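Local atomic coordinates of carbohydrate deacetylase Agd3 (Neosartorya fumigata, PDB entry 6NWZ), a protein that removes acetyl groups from the exopolysaccharide galactosaminogalactan as a zinc-binding carbohydrate esterase needed for fungal biofilm formation. Residues L24-V29 with P50-L55; G75-A80 with V114-F119; F340-G345 with N440-Q445; H392-N397 with A434-H439. One frame throughout, in Å; residues are numbered along the deposited sequence.

Contact 1 (L24-V29 with P50-L55); sequences LSNILV and PYTTLL
Within the beta-alpha-beta unit formed by strand 22-31, helix 34-47 and strand 51-55, I27, L28 and V29 pair in parallel with Y51, T52 and T53. The unit falls in the CBM87 family region, and the strand portions 27-29 and 51-55 run 22° apart. It illustrates how a parallel pair alternates its bonds: I27 and V29 carry all the backbone bonds from 24-29 to 50-55, reaching the residues before and after their partners. I27 N donates to P50 O, and I27 O accepts from T52 N at 2.7 Å. Two residues on, V29 N meets T52 O at 2.7 Å and V29 O takes L54 N at the same length, both bonds almost straight.

The side chains divide between two faces. I27 and V29 share theirs with Y51 and T53, and helix 34-47 covers it, with L44 touching both I27 and Y51. On the other face L28 and T52 are neighbours, and L28 CD1 reaches forward to L54 CB at 4.1 Å. Along its far edge, strand 22-31 bonds through its backbone to G76 and V78, which places it inside the sheet.

Where the pairing begins, N26 holds CG anti to its N (chi1 -160°), which carries the amide across to the neighbouring strand. OD1 meets the T52 hydroxyl, although the modelled length is doubtfully short, while N26 ND2 lies against P50 CB at 3.6 Å.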
# COMPACT_ATOMS: atom_id res chain seq x y z
N LEU A 24 -4.99 24.64 -15.04
CA LEU A 24 -5.00 24.05 -13.70
C LEU A 24 -4.87 22.53 -13.79
O LEU A 24 -5.45 21.90 -14.68
CB LEU A 24 -6.28 24.43 -12.96
CG LEU A 24 -6.53 25.93 -12.82
CD1 LEU A 24 -7.74 26.16 -11.94
CD2 LEU A 24 -5.31 26.63 -12.25
N SER A 25 -4.10 21.95 -12.86
CA SER A 25 -3.78 20.52 -12.88
C SER A 25 -4.87 19.65 -12.26
O SER A 25 -4.57 18.53 -11.82
CB SER A 25 -2.45 20.27 -12.17
OG SER A 25 -1.37 20.86 -12.87
N ASN A 26 -6.10 20.13 -12.21
CA ASN A 26 -7.19 19.34 -11.64
C ASN A 26 -7.72 18.36 -12.68
O ASN A 26 -7.96 18.74 -13.83
CB ASN A 26 -8.30 20.27 -11.16
CG ASN A 26 -9.21 19.60 -10.16
OD1 ASN A 26 -10.30 19.15 -10.49
ND2 ASN A 26 -8.76 19.54 -8.91
N ILE A 27 -7.90 17.11 -12.28
CA ILE A 27 -8.37 16.06 -13.19
C ILE A 27 -9.88 15.94 -13.07
O ILE A 27 -10.41 15.73 -11.97
CB ILE A 27 -7.67 14.72 -12.89
CG1 ILE A 27 -6.17 14.85 -13.10
CG2 ILE A 27 -8.23 13.63 -13.77
CD1 ILE A 27 -5.79 15.21 -14.52
N LEU A 28 -10.57 16.06 -14.20
CA LEU A 28 -12.03 15.94 -14.24
C LEU A 28 -12.40 14.48 -14.51
O LEU A 28 -12.06 13.93 -15.57
CB LEU A 28 -12.62 16.86 -15.31
CG LEU A 28 -14.14 16.80 -15.48
CD1 LEU A 28 -14.83 17.14 -14.16
CD2 LEU A 28 -14.59 17.74 -16.59
N VAL A 29 -13.11 13.87 -13.57
CA VAL A 29 -13.53 12.48 -13.67
C VAL A 29 -15.03 12.45 -13.92
O VAL A 29 -15.81 12.95 -13.09
CB VAL A 29 -13.17 11.67 -12.42
CG1 VAL A 29 -13.77 10.29 -12.49
CG2 VAL A 29 -11.66 11.59 -12.27
N PRO A 50 -4.96 16.03 -7.36
CA PRO A 50 -6.27 16.66 -7.19
C PRO A 50 -7.19 16.37 -8.37
O PRO A 50 -6.78 16.40 -9.53
CB PRO A 50 -5.94 18.15 -7.09
CG PRO A 50 -4.52 18.20 -6.65
CD PRO A 50 -3.86 17.00 -7.26
N TYR A 51 -8.46 16.07 -8.05
CA TYR A 51 -9.43 15.70 -9.07
C TYR A 51 -10.81 16.21 -8.67
O TYR A 51 -11.08 16.49 -7.50
CB TYR A 51 -9.47 14.18 -9.27
CG TYR A 51 -9.88 13.41 -8.04
CD1 TYR A 51 -11.22 13.13 -7.77
CD2 TYR A 51 -8.93 12.95 -7.14
CE1 TYR A 51 -11.59 12.43 -6.64
CE2 TYR A 51 -9.29 12.24 -6.01
CZ TYR A 51 -10.62 11.99 -5.76
OH TYR A 51 -10.99 11.29 -4.64
N THR A 52 -11.68 16.31 -9.67
CA THR A 52 -13.08 16.68 -9.47
C THR A 52 -13.95 15.62 -10.11
O THR A 52 -13.69 15.19 -11.24
CB THR A 52 -13.39 18.06 -10.07
OG1 THR A 52 -12.53 19.04 -9.49
CG2 THR A 52 -14.83 18.45 -9.81
N THR A 53 -14.98 15.18 -9.39
CA THR A 53 -15.87 14.12 -9.87
C THR A 53 -17.18 14.71 -10.36
O THR A 53 -17.85 15.45 -9.63
CB THR A 53 -16.13 13.08 -8.78
OG1 THR A 53 -14.89 12.51 -8.35
CG2 THR A 53 -17.03 11.98 -9.30
N LEU A 54 -17.55 14.39 -11.60
CA LEU A 54 -18.82 14.81 -12.20
C LEU A 54 -19.64 13.56 -12.50
O LEU A 54 -19.25 12.75 -13.35
CB LEU A 54 -18.58 15.62 -13.47
CG LEU A 54 -19.81 15.90 -14.34
CD1 LEU A 54 -20.80 16.80 -13.61
CD2 LEU A 54 -19.41 16.51 -15.66
N LEU A 55 -20.76 13.40 -11.80
CA LEU A 55 -21.63 12.25 -12.00
C LEU A 55 -22.74 12.63 -12.97
O LEU A 55 -23.41 13.65 -12.79
CB LEU A 55 -22.20 11.76 -10.67
CG LEU A 55 -21.17 11.24 -9.67
CD1 LEU A 55 -21.86 10.48 -8.55
CD2 LEU A 55 -20.13 10.36 -10.34

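Contact 2 (G75-A80 with V114-F119)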
# COMPACT_ATOMS: atom_id res chain seq x y z
N GLY A 75 -6.64 19.82 -16.13
CA GLY A 75 -5.47 19.30 -16.80
C GLY A 75 -5.67 17.97 -17.47
O GLY A 75 -4.78 17.48 -18.18
N GLY A 76 -6.83 17.35 -17.26
CA GLY A 76 -7.12 16.07 -17.87
C GLY A 76 -8.56 15.72 -17.64
O GLY A 76 -9.23 16.26 -16.76
N ILE A 77 -9.05 14.80 -18.47
CA ILE A 77 -10.43 14.34 -18.41
C ILE A 77 -10.43 12.82 -18.48
O ILE A 77 -9.74 12.23 -19.32
CB ILE A 77 -11.29 14.93 -19.54
CG1 ILE A 77 -11.10 16.45 -19.61
CG2 ILE A 77 -12.75 14.58 -19.31
CD1 ILE A 77 -11.60 17.08 -20.90
N VAL A 78 -11.18 12.18 -17.58
CA VAL A 78 -11.35 10.74 -17.56
C VAL A 78 -12.84 10.44 -17.61
O VAL A 78 -13.61 10.99 -16.81
CB VAL A 78 -10.71 10.09 -16.32
CG1 VAL A 78 -10.50 8.60 -16.55
CG2 VAL A 78 -9.41 10.78 -15.95
N VAL A 79 -13.25 9.60 -18.55
CA VAL A 79 -14.65 9.24 -18.73
C VAL A 79 -14.76 7.72 -18.73
O VAL A 79 -14.05 7.05 -19.48
CB VAL A 79 -15.23 9.81 -20.04
CG1 VAL A 79 -16.75 9.73 -20.01
CG2 VAL A 79 -14.75 11.24 -20.25
N ALA A 80 -15.65 7.20 -17.90
CA ALA A 80 -15.84 5.77 -17.75
C ALA A 80 -17.09 5.33 -18.51
O ALA A 80 -18.19 5.82 -18.23
CB ALA A 80 -15.94 5.39 -16.27
N VAL A 114 -5.10 19.59 -23.65
CA VAL A 114 -5.46 18.71 -22.54
C VAL A 114 -5.83 17.33 -23.10
O VAL A 114 -6.53 17.22 -24.11
CB VAL A 114 -6.61 19.31 -21.72
CG1 VAL A 114 -7.08 18.35 -20.65
CG2 VAL A 114 -6.17 20.62 -21.09
N ARG A 115 -5.35 16.29 -22.43
CA ARG A 115 -5.59 14.92 -22.85
C ARG A 115 -6.83 14.35 -22.17
O ARG A 115 -7.29 14.85 -21.15
CB ARG A 115 -4.37 14.05 -22.54
CG ARG A 115 -3.15 14.39 -23.39
CD ARG A 115 -1.91 13.66 -22.93
NE ARG A 115 -0.81 13.79 -23.88
CZ ARG A 115 0.39 13.24 -23.72
NH1 ARG A 115 0.65 12.51 -22.64
NH2 ARG A 115 1.32 13.41 -24.64
N MET A 116 -7.37 13.29 -22.78
CA MET A 116 -8.54 12.60 -22.26
C MET A 116 -8.29 11.10 -22.22
O MET A 116 -7.67 10.54 -23.13
CB MET A 116 -9.79 12.88 -23.11
CG MET A 116 -11.00 12.04 -22.76
SD MET A 116 -12.44 12.41 -23.77
CE MET A 116 -12.79 14.09 -23.25
N VAL A 117 -8.76 10.45 -21.16
CA VAL A 117 -8.66 9.01 -20.99
C VAL A 117 -10.07 8.44 -20.93
O VAL A 117 -10.93 8.97 -20.22
CB VAL A 117 -7.87 8.64 -19.73
CG1 VAL A 117 -7.97 7.15 -19.44
CG2 VAL A 117 -6.41 9.06 -19.88
N GLN A 118 -10.31 7.37 -21.68
CA GLN A 118 -11.58 6.65 -21.66
C GLN A 118 -11.31 5.17 -21.46
O GLN A 118 -10.56 4.56 -22.23
CB GLN A 118 -12.37 6.87 -22.94
CG GLN A 118 -12.72 8.32 -23.21
CD GLN A 118 -14.02 8.46 -23.96
OE1 GLN A 118 -15.01 7.79 -23.64
NE2 GLN A 118 -14.03 9.31 -24.97
N PHE A 119 -11.92 4.59 -20.43
CA PHE A 119 -11.80 3.16 -20.19
C PHE A 119 -13.19 2.56 -20.02
O PHE A 119 -14.16 3.25 -19.72
CB PHE A 119 -10.91 2.85 -18.96
CG PHE A 119 -11.42 3.40 -17.65
CD1 PHE A 119 -12.42 2.75 -16.94
CD2 PHE A 119 -10.85 4.54 -17.10
CE1 PHE A 119 -12.88 3.25 -15.72
CE2 PHE A 119 -11.30 5.04 -15.88
CZ PHE A 119 -12.31 4.39 -15.19
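I77, V78 and V79 meet M116, V117 and Q118 in a parallel beta ladder between strands 76-80 and 115-119, buried in an alpha/beta sheet with helices on both sides. Four backbone bonds hold it. I77 N donates to R115 O at 3.2 Å and V117 N to I77 O at 2.7 Å; V79 N then binds V117 O at 2.9 Å. The last, from F119 N to V79 O, is weak. Alpha hydrogens supplement them, for V78 CA and M116 CA also face the carbonyls of the opposite strand.

Apolar packing differs on the two faces. Beside helix 99-112, M116 turns at its last torsion (chi3 -66°), folding CE back so that it touches both CG2 and CD1 of I77. The V78 and V117 face is instead covered by W233 of helix 224-237.

Polar side chains turn to partners beyond the pair. R115 forms a salt bridge with E210, a zinc ligand, and a cation-pi contact with W236, and its NH1 hydrogen-bonds the W236 carbonyl; it therefore belongs to the second shell of that metal site. Q118 NE2 bonds to Q211.

At the far end a chi1 of 62° puts F119 CG between its own N and carbonyl carbon, and the ring is brought back over the neighbouring strand. A80 CA lies over one ring face, F119 CE1 is 3.8 Å from A80 CB, and F119 CE2 is 3.7 Å from V78 CG1.

Contact 3 (F340-G345 with N440-Q445)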
# COMPACT_ATOMS: atom_id res chain seq x y z
N PHE A 340 -14.45 -5.34 21.59
CA PHE A 340 -15.05 -5.10 22.90
C PHE A 340 -14.51 -3.80 23.50
O PHE A 340 -13.30 -3.67 23.71
CB PHE A 340 -14.78 -6.28 23.83
CG PHE A 340 -15.02 -5.98 25.28
CD1 PHE A 340 -16.30 -5.90 25.78
CD2 PHE A 340 -13.95 -5.78 26.14
CE1 PHE A 340 -16.52 -5.63 27.12
CE2 PHE A 340 -14.16 -5.51 27.48
CZ PHE A 340 -15.45 -5.43 27.97
N LYS A 341 -15.41 -2.86 23.79
CA LYS A 341 -15.05 -1.60 24.43
C LYS A 341 -15.19 -1.77 25.94
O LYS A 341 -16.30 -1.93 26.45
CB LYS A 341 -15.93 -0.47 23.91
CG LYS A 341 -15.76 0.85 24.66
CD LYS A 341 -16.55 1.95 23.97
CE LYS A 341 -16.73 3.16 24.88
NZ LYS A 341 -15.44 3.70 25.38
N LYS A 342 -14.07 -1.71 26.65
CA LYS A 342 -14.10 -1.90 28.09
C LYS A 342 -14.63 -0.63 28.76
O LYS A 342 -14.16 0.47 28.45
CB LYS A 342 -12.72 -2.23 28.64
CG LYS A 342 -12.76 -2.76 30.07
CD LYS A 342 -11.45 -2.52 30.81
CE LYS A 342 -11.33 -1.07 31.24
NZ LYS A 342 -10.20 -0.87 32.20
N PRO A 343 -15.60 -0.75 29.66
CA PRO A 343 -16.01 0.42 30.45
C PRO A 343 -14.85 0.94 31.28
O PRO A 343 -14.18 0.17 31.98
CB PRO A 343 -17.14 -0.12 31.33
CG PRO A 343 -17.63 -1.34 30.61
CD PRO A 343 -16.43 -1.93 29.95
N LEU A 344 -14.60 2.24 31.19
CA LEU A 344 -13.45 2.84 31.85
C LEU A 344 -13.52 2.64 33.36
O LEU A 344 -14.59 2.76 33.97
CB LEU A 344 -13.38 4.33 31.52
CG LEU A 344 -13.47 4.72 30.04
CD1 LEU A 344 -13.72 6.21 29.91
CD2 LEU A 344 -12.20 4.32 29.31
N GLY A 345 -12.38 2.32 33.96
CA GLY A 345 -12.27 2.17 35.39
C GLY A 345 -12.49 0.77 35.92
O GLY A 345 -12.26 0.53 37.11
N ASN A 440 -10.06 -0.18 24.57
CA ASN A 440 -9.92 0.01 26.00
C ASN A 440 -9.29 1.38 26.23
O ASN A 440 -8.10 1.58 25.97
CB ASN A 440 -9.06 -1.10 26.59
CG ASN A 440 -8.98 -1.05 28.10
OD1 ASN A 440 -9.10 0.01 28.71
ND2 ASN A 440 -8.77 -2.21 28.72
N GLY A 441 -10.09 2.33 26.72
CA GLY A 441 -9.57 3.67 26.95
C GLY A 441 -8.46 3.70 28.00
O GLY A 441 -7.49 4.44 27.85
N ASP A 442 -8.60 2.90 29.06
CA ASP A 442 -7.58 2.86 30.10
C ASP A 442 -6.27 2.32 29.56
O ASP A 442 -5.19 2.72 30.02
CB ASP A 442 -8.04 2.02 31.28
CG ASP A 442 -9.36 2.48 31.86
OD1 ASP A 442 -9.72 3.65 31.63
OD2 ASP A 442 -10.02 1.68 32.55
N ALA A 443 -6.33 1.40 28.60
CA ALA A 443 -5.12 0.87 27.99
C ALA A 443 -4.45 1.91 27.11
O ALA A 443 -3.24 2.14 27.20
CB ALA A 443 -5.44 -0.40 27.20
N LEU A 444 -5.24 2.57 26.25
CA LEU A 444 -4.68 3.60 25.37
C LEU A 444 -4.05 4.74 26.16
O LEU A 444 -3.06 5.33 25.72
CB LEU A 444 -5.76 4.13 24.43
CG LEU A 444 -6.44 3.12 23.51
CD1 LEU A 444 -7.57 3.77 22.72
CD2 LEU A 444 -5.43 2.50 22.56
N GLN A 445 -4.62 5.07 27.33
CA GLN A 445 -4.01 6.07 28.19
C GLN A 445 -2.69 5.56 28.77
O GLN A 445 -1.73 6.33 28.91
CB GLN A 445 -4.97 6.47 29.30
CG GLN A 445 -4.49 7.62 30.17
CD GLN A 445 -4.53 8.96 29.46
OE1 GLN A 445 -5.59 9.40 29.00
NE2 GLN A 445 -3.38 9.61 29.35
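K342 starts with CG anti to its backbone N (chi1 -166°) and bends at chi3 (77°), while D442 swings its carboxylate to the side of its own N (chi1 -56°). The two side chains meet at about a right angle, and K342 NZ forms a salt bridge with D442 OD2 at 2.6 Å. NZ comes to the anti side of that oxygen, somewhat out of the carboxylate plane. The same atom is gripped a second time: G345 N donates to D442 OD2 at 2.8 Å, nearly straight, the oxygen accepting through its syn lone pair. The ammonium group also bonds the carbonyls of A398 and T346.

D442 stands in the first turn of helix 441-449, of which N440 is the N-cap. N440 OD1 accepts from A443 N at 3.1 Å, the donor lying well above the amide's carbonyl plane. A carboxylate at this end of a helix would probably be stabilised further by the helix dipole. The case shows one helix start doing two jobs, because the loop that pairs with D442 also packs on the capping amide: the aliphatic part of K342 crosses it, CD lying 3.4 Å from N440 ND2. That nitrogen in turn bonds the A398 and Q395 carbonyls.

L344 meets the turn through one branch. Its CD2 sits 3.6 Å from G441 CA and 3.5 Å from D442 OD1, while Y400 of helix 400-417 also touches the D442 side chain.

Contact 4 (H392-N397 with A434-H439). With ZN (zinc ion), chain L; NAG (2-acetamido-2-deoxy-beta-D-glucopyranose), chain B.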
# COMPACT_ATOMS: atom_id res chain seq x y z
N HIS A 392 2.88 -9.82 26.48
CA HIS A 392 1.87 -10.12 25.45
C HIS A 392 0.48 -10.29 26.06
O HIS A 392 -0.35 -11.03 25.53
CB HIS A 392 2.26 -11.36 24.64
CG HIS A 392 1.48 -11.52 23.37
ND1 HIS A 392 0.16 -11.89 23.36
CD2 HIS A 392 1.84 -11.35 22.08
CE1 HIS A 392 -0.27 -11.94 22.11
NE2 HIS A 392 0.74 -11.62 21.31
N GLU A 393 0.21 -9.60 27.16
CA GLU A 393 -1.10 -9.65 27.78
C GLU A 393 -2.14 -8.98 26.89
O GLU A 393 -1.93 -7.86 26.40
CB GLU A 393 -1.08 -8.97 29.15
CG GLU A 393 -2.45 -8.91 29.84
CD GLU A 393 -2.42 -8.14 31.15
OE1 GLU A 393 -1.37 -7.53 31.46
OE2 GLU A 393 -3.44 -8.13 31.86
N GLU A 394 -3.25 -9.67 26.67
CA GLU A 394 -4.36 -9.09 25.92
C GLU A 394 -5.00 -7.97 26.73
O GLU A 394 -5.23 -8.11 27.94
CB GLU A 394 -5.39 -10.18 25.60
CG GLU A 394 -4.78 -11.55 25.39
CD GLU A 394 -4.79 -12.00 23.94
OE1 GLU A 394 -5.85 -11.87 23.30
OE2 GLU A 394 -3.75 -12.48 23.45
N GLN A 395 -5.29 -6.86 26.06
CA GLN A 395 -5.66 -5.63 26.75
C GLN A 395 -7.10 -5.20 26.49
O GLN A 395 -7.47 -4.08 26.87
CB GLN A 395 -4.70 -4.51 26.35
CG GLN A 395 -3.24 -4.89 26.50
CD GLN A 395 -2.31 -3.80 26.04
OE1 GLN A 395 -2.74 -2.71 25.69
NE2 GLN A 395 -1.01 -4.09 26.03
N ASN A 396 -7.92 -6.05 25.87
CA ASN A 396 -9.30 -5.67 25.60
C ASN A 396 -10.08 -5.38 26.88
O ASN A 396 -10.97 -4.52 26.89
CB ASN A 396 -10.01 -6.76 24.80
CG ASN A 396 -9.71 -6.68 23.32
OD1 ASN A 396 -8.92 -5.85 22.88
ND2 ASN A 396 -10.35 -7.54 22.53
N ASN A 397 -9.75 -6.08 27.97
CA ASN A 397 -10.44 -5.95 29.25
C ASN A 397 -9.45 -5.74 30.39
O ASN A 397 -9.81 -5.89 31.56
CB ASN A 397 -11.31 -7.18 29.51
CG ASN A 397 -12.38 -6.95 30.57
OD1 ASN A 397 -12.68 -5.82 30.94
ND2 ASN A 397 -12.97 -8.04 31.05
N ALA A 434 -1.77 -8.97 19.76
CA ALA A 434 -2.93 -9.53 19.06
C ALA A 434 -3.93 -8.45 18.67
O ALA A 434 -5.13 -8.71 18.57
CB ALA A 434 -3.62 -10.61 19.90
N ILE A 435 -3.43 -7.23 18.46
CA ILE A 435 -4.25 -6.06 18.14
C ILE A 435 -5.39 -5.93 19.15
O ILE A 435 -6.56 -5.92 18.77
CB ILE A 435 -4.77 -6.12 16.69
CG1 ILE A 435 -3.65 -6.56 15.75
CG2 ILE A 435 -5.27 -4.76 16.23
CD1 ILE A 435 -2.47 -5.61 15.74
N THR A 436 -5.04 -5.85 20.43
CA THR A 436 -6.03 -5.76 21.50
C THR A 436 -5.83 -4.47 22.29
O THR A 436 -4.76 -3.85 22.26
CB THR A 436 -5.96 -6.97 22.45
OG1 THR A 436 -4.69 -7.01 23.13
CG2 THR A 436 -6.16 -8.27 21.68
N GLY A 437 -6.88 -4.06 23.00
CA GLY A 437 -6.86 -2.83 23.76
C GLY A 437 -7.18 -1.59 22.96
O GLY A 437 -7.22 -0.49 23.55
N LEU A 438 -7.40 -1.71 21.66
CA LEU A 438 -7.71 -0.54 20.83
C LEU A 438 -9.07 0.06 21.13
O LEU A 438 -9.37 1.15 20.63
CB LEU A 438 -7.61 -0.91 19.35
CG LEU A 438 -6.19 -1.04 18.77
CD1 LEU A 438 -5.54 -2.37 19.13
CD2 LEU A 438 -6.21 -0.85 17.27
N HIS A 439 -9.91 -0.62 21.92
CA HIS A 439 -11.17 -0.04 22.40
C HIS A 439 -11.18 0.10 23.91
O HIS A 439 -12.21 0.48 24.48
CB HIS A 439 -12.36 -0.89 21.93
CG HIS A 439 -12.49 -0.97 20.44
ND1 HIS A 439 -12.81 0.11 19.65
CD2 HIS A 439 -12.35 -2.02 19.59
CE1 HIS A 439 -12.86 -0.26 18.39
NE2 HIS A 439 -12.58 -1.55 18.32
ZN ZN L . 1.55 -11.04 19.13
C1 NAG B . -14.00 -8.02 32.05
C2 NAG B . -14.84 -9.30 31.93
C3 NAG B . -15.85 -9.39 33.07
C4 NAG B . -15.16 -9.25 34.41
C5 NAG B . -14.36 -7.95 34.44
C6 NAG B . -13.58 -7.75 35.72
C7 NAG B . -15.00 -9.97 29.57
C8 NAG B . -15.84 -9.92 28.33
N2 NAG B . -15.51 -9.35 30.64
O3 NAG B . -16.53 -10.63 32.99
O4 NAG B . -16.12 -9.24 35.46
O5 NAG B . -13.41 -7.95 33.37
O6 NAG B . -12.82 -8.90 36.05
O7 NAG B . -13.92 -10.55 29.61
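The H392 imidazole approaches A434, whose backbone N lies oblique to the ring, 4.0 Å from NE2. E394 OE2 lies at the ring's edge, in its plane, and the same oxygen comes within 4.0 Å of A434 CB. A second flat group, the N396 amide, spends its oxygen on 434-439: OD1 accepts from G437 N at 2.7 Å, with the donor in the carbonyl plane and the bond nearly straight. Its ND2 bonds to T336.

Between these two groups T436 faces the backbone of 392-397. A chi1 of 64° turns its OG1 toward that backbone, where Q395 N donates to it at 3.0 Å; OG1 is also bonded to P433 O. Beyond N396, N397 ND2 carries an N-linked sugar through a covalent bond to C1.

The two loops are thus tied by backbone amides to side-chain oxygens, and 392-397 also supplies ligands to two metals. H392 NE2 binds zinc at 2.4 Å together with D256 and H388, while E394 and D335 share another zinc ion. One aspartate and two histidines around a metal are the hallmark of polysaccharide deacetylase active sites, such as those of the carbohydrate esterase 4 family.

Overall arrangement
The four contacts form two pairs, far apart in the molecule. Contacts 1 and 2 lie in the CBM87 region and share a sheet, in which strands 22-31 and 76-80 are neighbours; N26 O meets G75 N at 2.9 Å. Both rest on regular parallel bonding, but contact 2 is buried between apolar faces, whereas contact 1 is partly buried and mixes polar with apolar side chains. Contacts 3 and 4, in the deacetylase region, have centres about 42 to 49 Å from those of contacts 1 and 2. Both are only partly buried, contact 3 including exposed residues. Contact 3 joins a loop to a helix start by a salt bridge; contact 4, nested within it, ties two loops by amide bonds. F340 and K342 pack on N396 O.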